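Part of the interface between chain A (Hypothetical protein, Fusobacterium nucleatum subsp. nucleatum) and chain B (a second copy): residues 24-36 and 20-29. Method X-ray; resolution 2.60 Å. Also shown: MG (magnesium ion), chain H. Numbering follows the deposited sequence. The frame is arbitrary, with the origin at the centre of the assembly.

Chain A, residues 24-36: AIWELEIRKYYLQ
Chain B 20-29: FLGDAIWELE

Two copies of one helix pack nearly antiparallel, their N-to-C directions 160° apart (signed crossing angle -160°) and their axes 8.9 Å apart at closest approach. Chain A is helical through A:Tyr34, with A:Leu35 the first residue to leave helical phi/psi (-82/19); chain B is helical throughout its stretch. In the register, each alanine lies opposite a leucine: the CA of A:Ala24 lies 5.2 Å from the CA of B:Leu28, and the CA of A:Leu28 lies 5.3 Å from the CA of B:Ala24. Both alanines point toward the partner, and their short side chains suit so near an approach. Between them, water 1 donates to the O of A:Ala24 at 2.6 Å and to the O of B:Ala24 at 2.7 Å.

A:Leu28 is the central knob. With chi1 t and chi2 p, its end reaches into a hole made by B:Leu21, B:Ala24, B:Ile25 and B:Leu28. Its CD1 meets B:Leu21 CD1 and B:Ile25 CG1, each at 3.6 Å, and B:Ala24 CB at 3.9 Å, while its CD2 lies 3.8 Å from the CD2 of B:Leu28. B:Leu28, in the same rotamer, turns its CD1 to A:Ile25 CG1 (3.5 Å) and A:Ala24 CB (3.8 Å). Branched aliphatic side chains suit this buried apolar cluster because they fill space without needing polar partners.

A:Arg31 covers the most surface, 115 Å² of the 691 Å² buried in all. An m chi1 followed by t, t and a chi4 of 179° extends it across the partner helix. Its guanidinium lies flat on B:Phe20 (chi1 t, chi2 57°), planes at 7° and centres 4.2 Å apart; the CD of A:Arg31 sits over the ring face, 3.6 Å from the centroid of B:Phe20. Stacking leaves the guanidinium edge free for hydrogen bonds. NH1 of A:Arg31 donates to OD2 of B:Asp23 at 2.6 Å, within a salt bridge, and to the backbone O of B:Phe20 at 3.0 Å. One turn back, A:Glu27 braces the group: A:Arg31 NE donates to A:Glu27 OE1 at 2.9 Å and A:Arg31 NH2 to A:Glu27 OE2 at 2.7 Å. B:Asp23 divides its carboxylate, OD2 facing the arginine while OD1 binds magnesium at 2.3 Å.

Where chain A leaves its helix, A:Leu35 (t, p) still points toward the partner, packing CD2 on B:Leu21 CB at 3.4 Å and CD1 near B:Phe20 CD2 at 3.9 Å.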

ATOM      1  N   ALA A  24      -3.183   3.375   0.080  1.00 21.55           N
ATOM      2  CA  ALA A  24      -2.286   2.223   0.125  1.00 20.95           C
ATOM      3  C   ALA A  24      -1.945   1.754  -1.288  1.00 20.74           C
ATOM      4  O   ALA A  24      -0.804   1.357  -1.566  1.00 20.78           O
ATOM      5  CB  ALA A  24      -2.926   1.084   0.914  1.00 19.87           C
ATOM      6  N   ILE A  25      -2.932   1.821  -2.181  1.00 18.40           N
ATOM      7  CA  ILE A  25      -2.754   1.395  -3.571  1.00 17.11           C
ATOM      8  C   ILE A  25      -1.763   2.321  -4.269  1.00 17.29           C
ATOM      9  O   ILE A  25      -0.913   1.874  -5.053  1.00 14.48           O
ATOM     10  CB  ILE A  25      -4.118   1.413  -4.344  1.00 18.11           C
ATOM     11  CG1 ILE A  25      -5.098   0.426  -3.698  1.00 19.71           C
ATOM     12  CG2 ILE A  25      -3.934   1.008  -5.795  1.00 14.99           C
ATOM     13  CD1 ILE A  25      -6.496   0.529  -4.236  1.00 20.34           C
ATOM     14  N   TRP A  26      -1.888   3.617  -3.981  1.00 16.59           N
ATOM     15  CA  TRP A  26      -1.019   4.639  -4.572  1.00 14.65           C
ATOM     16  C   TRP A  26       0.410   4.431  -4.098  1.00 13.87           C
ATOM     17  O   TRP A  26       1.327   4.377  -4.925  1.00 12.69           O
ATOM     18  CB  TRP A  26      -1.498   6.042  -4.176  1.00 15.89           C
ATOM     19  CG  TRP A  26      -0.862   7.146  -4.939  1.00 13.70           C
ATOM     20  CD1 TRP A  26       0.112   7.981  -4.501  1.00 14.48           C
ATOM     21  CD2 TRP A  26      -1.169   7.552  -6.280  1.00 12.33           C
ATOM     22  NE1 TRP A  26       0.440   8.884  -5.488  1.00 12.95           N
ATOM     23  CE2 TRP A  26      -0.328   8.632  -6.591  1.00 12.35           C
ATOM     24  CE3 TRP A  26      -2.058   7.088  -7.254  1.00 12.77           C
ATOM     25  CZ2 TRP A  26      -0.373   9.278  -7.823  1.00 15.10           C
ATOM     26  CZ3 TRP A  26      -2.103   7.728  -8.482  1.00 11.99           C
ATOM     27  CH2 TRP A  26      -1.260   8.801  -8.760  1.00 13.34           C
ATOM     28  N   GLU A  27       0.611   4.296  -2.787  1.00 12.74           N
ATOM     29  CA  GLU A  27       1.975   4.094  -2.293  1.00 15.09           C
ATOM     30  C   GLU A  27       2.612   2.931  -3.030  1.00 16.11           C
ATOM     31  O   GLU A  27       3.657   3.090  -3.661  1.00 18.06           O
ATOM     32  CB  GLU A  27       2.014   3.835  -0.774  1.00 13.75           C
ATOM     33  CG  GLU A  27       2.395   5.063   0.058  1.00 19.33           C
ATOM     34  CD  GLU A  27       3.877   5.124   0.439  1.00 23.87           C
ATOM     35  OE1 GLU A  27       4.751   5.148  -0.447  1.00 27.58           O
ATOM     36  OE2 GLU A  27       4.192   5.165   1.646  1.00 26.95           O
ATOM     37  N   LEU A  28       1.963   1.770  -2.973  1.00 17.75           N
ATOM     38  CA  LEU A  28       2.471   0.553  -3.621  1.00 17.82           C
ATOM     39  C   LEU A  28       2.979   0.782  -5.034  1.00 17.28           C
ATOM     40  O   LEU A  28       4.117   0.449  -5.343  1.00 21.02           O
ATOM     41  CB  LEU A  28       1.386  -0.527  -3.653  1.00 18.42           C
ATOM     42  CG  LEU A  28       1.819  -1.868  -4.219  1.00 16.03           C
ATOM     43  CD1 LEU A  28       3.112  -2.312  -3.537  1.00 16.55           C
ATOM     44  CD2 LEU A  28       0.727  -2.873  -3.997  1.00 16.67           C
ATOM     45  N   GLU A  29       2.132   1.338  -5.889  1.00 17.44           N
ATOM     46  CA  GLU A  29       2.523   1.600  -7.254  1.00 17.83           C
ATOM     47  C   GLU A  29       3.737   2.527  -7.320  1.00 19.12           C
ATOM     48  O   GLU A  29       4.672   2.260  -8.076  1.00 20.74           O
ATOM     49  CB  GLU A  29       1.350   2.189  -8.028  1.00 18.16           C
ATOM     50  CG  GLU A  29       0.267   1.169  -8.318  1.00 25.16           C
ATOM     51  CD  GLU A  29       0.828  -0.124  -8.911  1.00 26.95           C
ATOM     52  OE1 GLU A  29       0.719  -1.191  -8.254  1.00 26.43           O
ATOM     53  OE2 GLU A  29       1.384  -0.057 -10.031  1.00 26.51           O
ATOM     54  N   ILE A  30       3.743   3.599  -6.523  1.00 19.32           N
ATOM     55  CA  ILE A  30       4.874   4.537  -6.534  1.00 17.08           C
ATOM     56  C   ILE A  30       6.163   3.871  -6.054  1.00 17.66           C
ATOM     57  O   ILE A  30       7.208   4.011  -6.686  1.00 15.99           O
ATOM     58  CB  ILE A  30       4.587   5.810  -5.676  1.00 15.20           C
ATOM     59  CG1 ILE A  30       3.458   6.618  -6.317  1.00 13.65           C
ATOM     60  CG2 ILE A  30       5.818   6.689  -5.592  1.00 15.99           C
ATOM     61  CD1 ILE A  30       3.672   6.924  -7.786  1.00 11.77           C
ATOM     62  N   ARG A  31       6.105   3.131  -4.956  1.00 16.57           N
ATOM     63  CA  ARG A  31       7.321   2.492  -4.492  1.00 17.67           C
ATOM     64  C   ARG A  31       7.824   1.501  -5.532  1.00 20.58           C
ATOM     65  O   ARG A  31       9.034   1.406  -5.779  1.00 19.35           O
ATOM     66  CB  ARG A  31       7.084   1.793  -3.173  1.00 14.88           C
ATOM     67  CG  ARG A  31       6.657   2.743  -2.092  1.00 12.11           C
ATOM     68  CD  ARG A  31       6.720   2.032  -0.786  1.00 13.37           C
ATOM     69  NE  ARG A  31       6.317   2.864   0.329  1.00 15.92           N
ATOM     70  CZ  ARG A  31       6.283   2.434   1.587  1.00 20.82           C
ATOM     71  NH1 ARG A  31       6.636   1.180   1.861  1.00 20.83           N
ATOM     72  NH2 ARG A  31       5.886   3.241   2.570  1.00 17.45           N
ATOM     73  N   LYS A  32       6.898   0.777  -6.163  1.00 22.43           N
ATOM     74  CA  LYS A  32       7.270  -0.196  -7.185  1.00 24.51           C
ATOM     75  C   LYS A  32       8.128   0.402  -8.292  1.00 25.91           C
ATOM     76  O   LYS A  32       9.211  -0.103  -8.591  1.00 27.04           O
ATOM     77  CB  LYS A  32       6.036  -0.810  -7.835  1.00 25.61           C
ATOM     78  CG  LYS A  32       5.325  -1.834  -7.006  1.00 29.39           C
ATOM     79  CD  LYS A  32       4.620  -2.834  -7.912  1.00 32.51           C
ATOM     80  CE  LYS A  32       3.634  -2.142  -8.841  1.00 35.71           C
ATOM     81  NZ  LYS A  32       2.814  -3.094  -9.649  1.00 36.37           N
ATOM     82  N   TYR A  33       7.620   1.463  -8.914  1.00 26.46           N
ATOM     83  CA  TYR A  33       8.322   2.135 -10.002  1.00 26.86           C
ATOM     84  C   TYR A  33       9.683   2.668  -9.583  1.00 26.10           C
ATOM     85  O   TYR A  33      10.625   2.616 -10.353  1.00 26.14           O
ATOM     86  CB  TYR A  33       7.479   3.297 -10.547  1.00 27.86           C
ATOM     87  CG  TYR A  33       8.227   4.232 -11.496  1.00 30.75           C
ATOM     88  CD1 TYR A  33       8.656   5.498 -11.070  1.00 33.51           C
ATOM     89  CD2 TYR A  33       8.475   3.866 -12.825  1.00 28.99           C
ATOM     90  CE1 TYR A  33       9.302   6.382 -11.946  1.00 34.43           C
ATOM     91  CE2 TYR A  33       9.124   4.740 -13.711  1.00 31.49           C
ATOM     92  CZ  TYR A  33       9.531   5.996 -13.263  1.00 34.69           C
ATOM     93  OH  TYR A  33      10.156   6.875 -14.124  1.00 36.22           O
ATOM     94  N   TYR A  34       9.791   3.189  -8.371  1.00 25.34           N
ATOM     95  CA  TYR A  34      11.058   3.738  -7.949  1.00 26.12           C
ATOM     96  C   TYR A  34      11.979   2.688  -7.382  1.00 26.67           C
ATOM     97  O   TYR A  34      13.178   2.900  -7.309  1.00 27.83           O
ATOM     98  CB  TYR A  34      10.842   4.869  -6.938  1.00 23.39           C
ATOM     99  CG  TYR A  34      10.475   6.195  -7.587  1.00 22.60           C
ATOM    100  CD1 TYR A  34      11.349   6.818  -8.486  1.00 21.94           C
ATOM    101  CD2 TYR A  34       9.264   6.829  -7.299  1.00 21.93           C
ATOM    102  CE1 TYR A  34      11.031   8.035  -9.083  1.00 21.40           C
ATOM    103  CE2 TYR A  34       8.933   8.047  -7.892  1.00 22.31           C
ATOM    104  CZ  TYR A  34       9.823   8.643  -8.786  1.00 24.08           C
ATOM    105  OH  TYR A  34       9.501   9.831  -9.400  1.00 23.82           O
ATOM    106  N   LEU A  35      11.427   1.544  -7.006  1.00 28.03           N
ATOM    107  CA  LEU A  35      12.233   0.479  -6.435  1.00 30.85           C
ATOM    108  C   LEU A  35      12.928  -0.337  -7.515  1.00 33.08           C
ATOM    109  O   LEU A  35      13.375  -1.458  -7.269  1.00 36.17           O
ATOM    110  CB  LEU A  35      11.339  -0.437  -5.606  1.00 31.72           C
ATOM    111  CG  LEU A  35      12.013  -1.363  -4.588  1.00 34.89           C
ATOM    112  CD1 LEU A  35      12.809  -0.550  -3.567  1.00 35.01           C
ATOM    113  CD2 LEU A  35      10.942  -2.183  -3.886  1.00 36.21           C
ATOM    114  N   GLN A  36      13.038   0.223  -8.711  1.00 32.17           N
ATOM    115  CA  GLN A  36      13.651  -0.518  -9.801  1.00 32.61           C
ATOM    116  C   GLN A  36      14.895   0.167 -10.336  1.00 33.53           C
ATOM    117  O   GLN A  36      15.528  -0.314 -11.280  1.00 32.78           O
ATOM    118  CB  GLN A  36      12.645  -0.666 -10.936  1.00 33.61           C
ATOM    119  CG  GLN A  36      12.393   0.633 -11.688  1.00 34.13           C
ATOM    120  CD  GLN A  36      11.486   0.447 -12.883  1.00 34.52           C
ATOM    121  OE1 GLN A  36      11.780   0.924 -13.988  1.00 35.12           O
ATOM    122  NE2 GLN A  36      10.374  -0.249 -12.673  1.00 32.99           N
TER
ATOM    123  N   PHE B  20      10.816  -2.775   1.745  1.00 21.66           N
ATOM    124  CA  PHE B  20      10.150  -1.535   1.370  1.00 18.35           C
ATOM    125  C   PHE B  20       8.884  -1.885   0.565  1.00 18.26           C
ATOM    126  O   PHE B  20       7.785  -1.403   0.849  1.00 18.86           O
ATOM    127  CB  PHE B  20      11.121  -0.669   0.543  1.00 14.05           C
ATOM    128  CG  PHE B  20      10.646   0.745   0.313  1.00 15.15           C
ATOM    129  CD1 PHE B  20      10.343   1.581   1.383  1.00 15.34           C
ATOM    130  CD2 PHE B  20      10.499   1.236  -0.978  1.00 15.84           C
ATOM    131  CE1 PHE B  20       9.904   2.884   1.170  1.00 15.10           C
ATOM    132  CE2 PHE B  20      10.061   2.535  -1.205  1.00 14.96           C
ATOM    133  CZ  PHE B  20       9.764   3.360  -0.122  1.00 16.91           C
ATOM    134  N   LEU B  21       9.038  -2.737  -0.435  1.00 17.97           N
ATOM    135  CA  LEU B  21       7.899  -3.131  -1.240  1.00 19.55           C
ATOM    136  C   LEU B  21       6.896  -3.964  -0.416  1.00 18.91           C
ATOM    137  O   LEU B  21       5.697  -3.680  -0.416  1.00 18.43           O
ATOM    138  CB  LEU B  21       8.394  -3.914  -2.445  1.00 20.36           C
ATOM    139  CG  LEU B  21       7.336  -4.323  -3.454  1.00 22.94           C
ATOM    140  CD1 LEU B  21       6.615  -3.108  -4.003  1.00 23.01           C
ATOM    141  CD2 LEU B  21       8.031  -5.093  -4.571  1.00 22.49           C
ATOM    142  N   GLY B  22       7.400  -4.964   0.307  1.00 17.08           N
ATOM    143  CA  GLY B  22       6.541  -5.818   1.114  1.00 17.21           C
ATOM    144  C   GLY B  22       5.665  -5.118   2.141  1.00 19.55           C
ATOM    145  O   GLY B  22       4.537  -5.556   2.421  1.00 18.45           O
ATOM    146  N   ASP B  23       6.195  -4.041   2.721  1.00 20.46           N
ATOM    147  CA  ASP B  23       5.487  -3.234   3.727  1.00 19.96           C
ATOM    148  C   ASP B  23       4.256  -2.622   3.074  1.00 19.05           C
ATOM    149  O   ASP B  23       3.166  -2.635   3.628  1.00 19.34           O
ATOM    150  CB  ASP B  23       6.426  -2.120   4.255  1.00 20.69           C
ATOM    151  CG  ASP B  23       5.681  -0.870   4.747  1.00 21.65           C
ATOM    152  OD1 ASP B  23       5.259  -0.842   5.922  1.00 18.49           O
ATOM    153  OD2 ASP B  23       5.523   0.091   3.944  1.00 21.20           O
ATOM    154  N   ALA B  24       4.434  -2.099   1.874  1.00 19.04           N
ATOM    155  CA  ALA B  24       3.325  -1.477   1.202  1.00 19.25           C
ATOM    156  C   ALA B  24       2.285  -2.533   0.824  1.00 20.52           C
ATOM    157  O   ALA B  24       1.079  -2.297   0.959  1.00 18.83           O
ATOM    158  CB  ALA B  24       3.819  -0.710  -0.018  1.00 18.42           C
ATOM    159  N   ILE B  25       2.750  -3.694   0.360  1.00 21.03           N
ATOM    160  CA  ILE B  25       1.871  -4.808  -0.037  1.00 20.68           C
ATOM    161  C   ILE B  25       1.063  -5.234   1.190  1.00 19.77           C
ATOM    162  O   ILE B  25      -0.172  -5.253   1.180  1.00 19.54           O
ATOM    163  CB  ILE B  25       2.741  -5.988  -0.608  1.00 20.87           C
ATOM    164  CG1 ILE B  25       3.283  -5.572  -1.980  1.00 18.17           C
ATOM    165  CG2 ILE B  25       1.930  -7.283  -0.736  1.00 19.54           C
ATOM    166  CD1 ILE B  25       4.521  -6.294  -2.413  1.00 18.09           C
ATOM    167  N   TRP B  26       1.770  -5.547   2.262  1.00 19.02           N
ATOM    168  CA  TRP B  26       1.108  -5.932   3.495  1.00 20.17           C
ATOM    169  C   TRP B  26       0.027  -4.919   3.889  1.00 20.67           C
ATOM    170  O   TRP B  26      -1.120  -5.301   4.116  1.00 21.54           O
ATOM    171  CB  TRP B  26       2.139  -6.062   4.608  1.00 20.26           C
ATOM    172  CG  TRP B  26       1.598  -6.596   5.862  1.00 20.27           C
ATOM    173  CD1 TRP B  26       1.152  -5.879   6.922  1.00 21.70           C
ATOM    174  CD2 TRP B  26       1.497  -7.977   6.230  1.00 20.30           C
ATOM    175  NE1 TRP B  26       0.784  -6.726   7.941  1.00 23.90           N
ATOM    176  CE2 TRP B  26       0.986  -8.022   7.540  1.00 21.33           C
ATOM    177  CE3 TRP B  26       1.787  -9.182   5.575  1.00 19.80           C
ATOM    178  CZ2 TRP B  26       0.766  -9.223   8.216  1.00 23.09           C
ATOM    179  CZ3 TRP B  26       1.570 -10.378   6.243  1.00 19.94           C
ATOM    180  CH2 TRP B  26       1.063 -10.391   7.550  1.00 21.98           C
ATOM    181  N   GLU B  27       0.369  -3.634   3.964  1.00 19.90           N
ATOM    182  CA  GLU B  27      -0.639  -2.639   4.337  1.00 20.99           C
ATOM    183  C   GLU B  27      -1.874  -2.691   3.459  1.00 19.25           C
ATOM    184  O   GLU B  27      -2.993  -2.631   3.963  1.00 19.46           O
ATOM    185  CB  GLU B  27      -0.059  -1.218   4.315  1.00 23.20           C
ATOM    186  CG  GLU B  27       0.216  -0.665   5.709  1.00 27.30           C
ATOM    187  CD  GLU B  27      -0.891   0.221   6.224  1.00 26.91           C
ATOM    188  OE1 GLU B  27      -0.962   0.445   7.448  1.00 30.75           O
ATOM    189  OE2 GLU B  27      -1.690   0.716   5.412  1.00 28.38           O
ATOM    190  N   LEU B  28      -1.675  -2.799   2.148  1.00 18.94           N
ATOM    191  CA  LEU B  28      -2.801  -2.855   1.212  1.00 20.80           C
ATOM    192  C   LEU B  28      -3.749  -4.017   1.544  1.00 22.28           C
ATOM    193  O   LEU B  28      -4.962  -3.820   1.598  1.00 21.51           O
ATOM    194  CB  LEU B  28      -2.296  -2.990  -0.229  1.00 19.19           C
ATOM    195  CG  LEU B  28      -3.391  -3.039  -1.290  1.00 19.79           C
ATOM    196  CD1 LEU B  28      -4.254  -1.793  -1.169  1.00 19.34           C
ATOM    197  CD2 LEU B  28      -2.788  -3.141  -2.682  1.00 17.72           C
ATOM    198  N   GLU B  29      -3.187  -5.209   1.781  1.00 22.86           N
ATOM    199  CA  GLU B  29      -3.984  -6.389   2.126  1.00 22.57           C
ATOM    200  C   GLU B  29      -4.714  -6.181   3.454  1.00 23.11           C
ATOM    201  O   GLU B  29      -5.919  -6.433   3.551  1.00 25.49           O
ATOM    202  CB  GLU B  29      -3.117  -7.651   2.245  1.00 21.56           C
ATOM    203  CG  GLU B  29      -2.410  -8.117   0.981  1.00 25.26           C
ATOM    204  CD  GLU B  29      -3.356  -8.468  -0.157  1.00 26.64           C
ATOM    205  OE1 GLU B  29      -3.886  -7.548  -0.811  1.00 26.54           O
ATOM    206  OE2 GLU B  29      -3.575  -9.671  -0.392  1.00 28.73           O
TER
HETATM  207 MG    MG H 202       6.114  -2.030   7.647  1.00 14.83          MG
HETATM  208  O   HOH W   1       0.254   0.272   0.579  1.00  3.84           O
HETATM  209  O   HOH W   2       6.264   2.700   5.590  1.00 30.30           O
HETATM  210  O   HOH W   3       5.780  -0.081   9.084  1.00 26.80           O
HETATM  211  O   HOH W   4       6.786  -2.603   9.797  1.00 25.98           O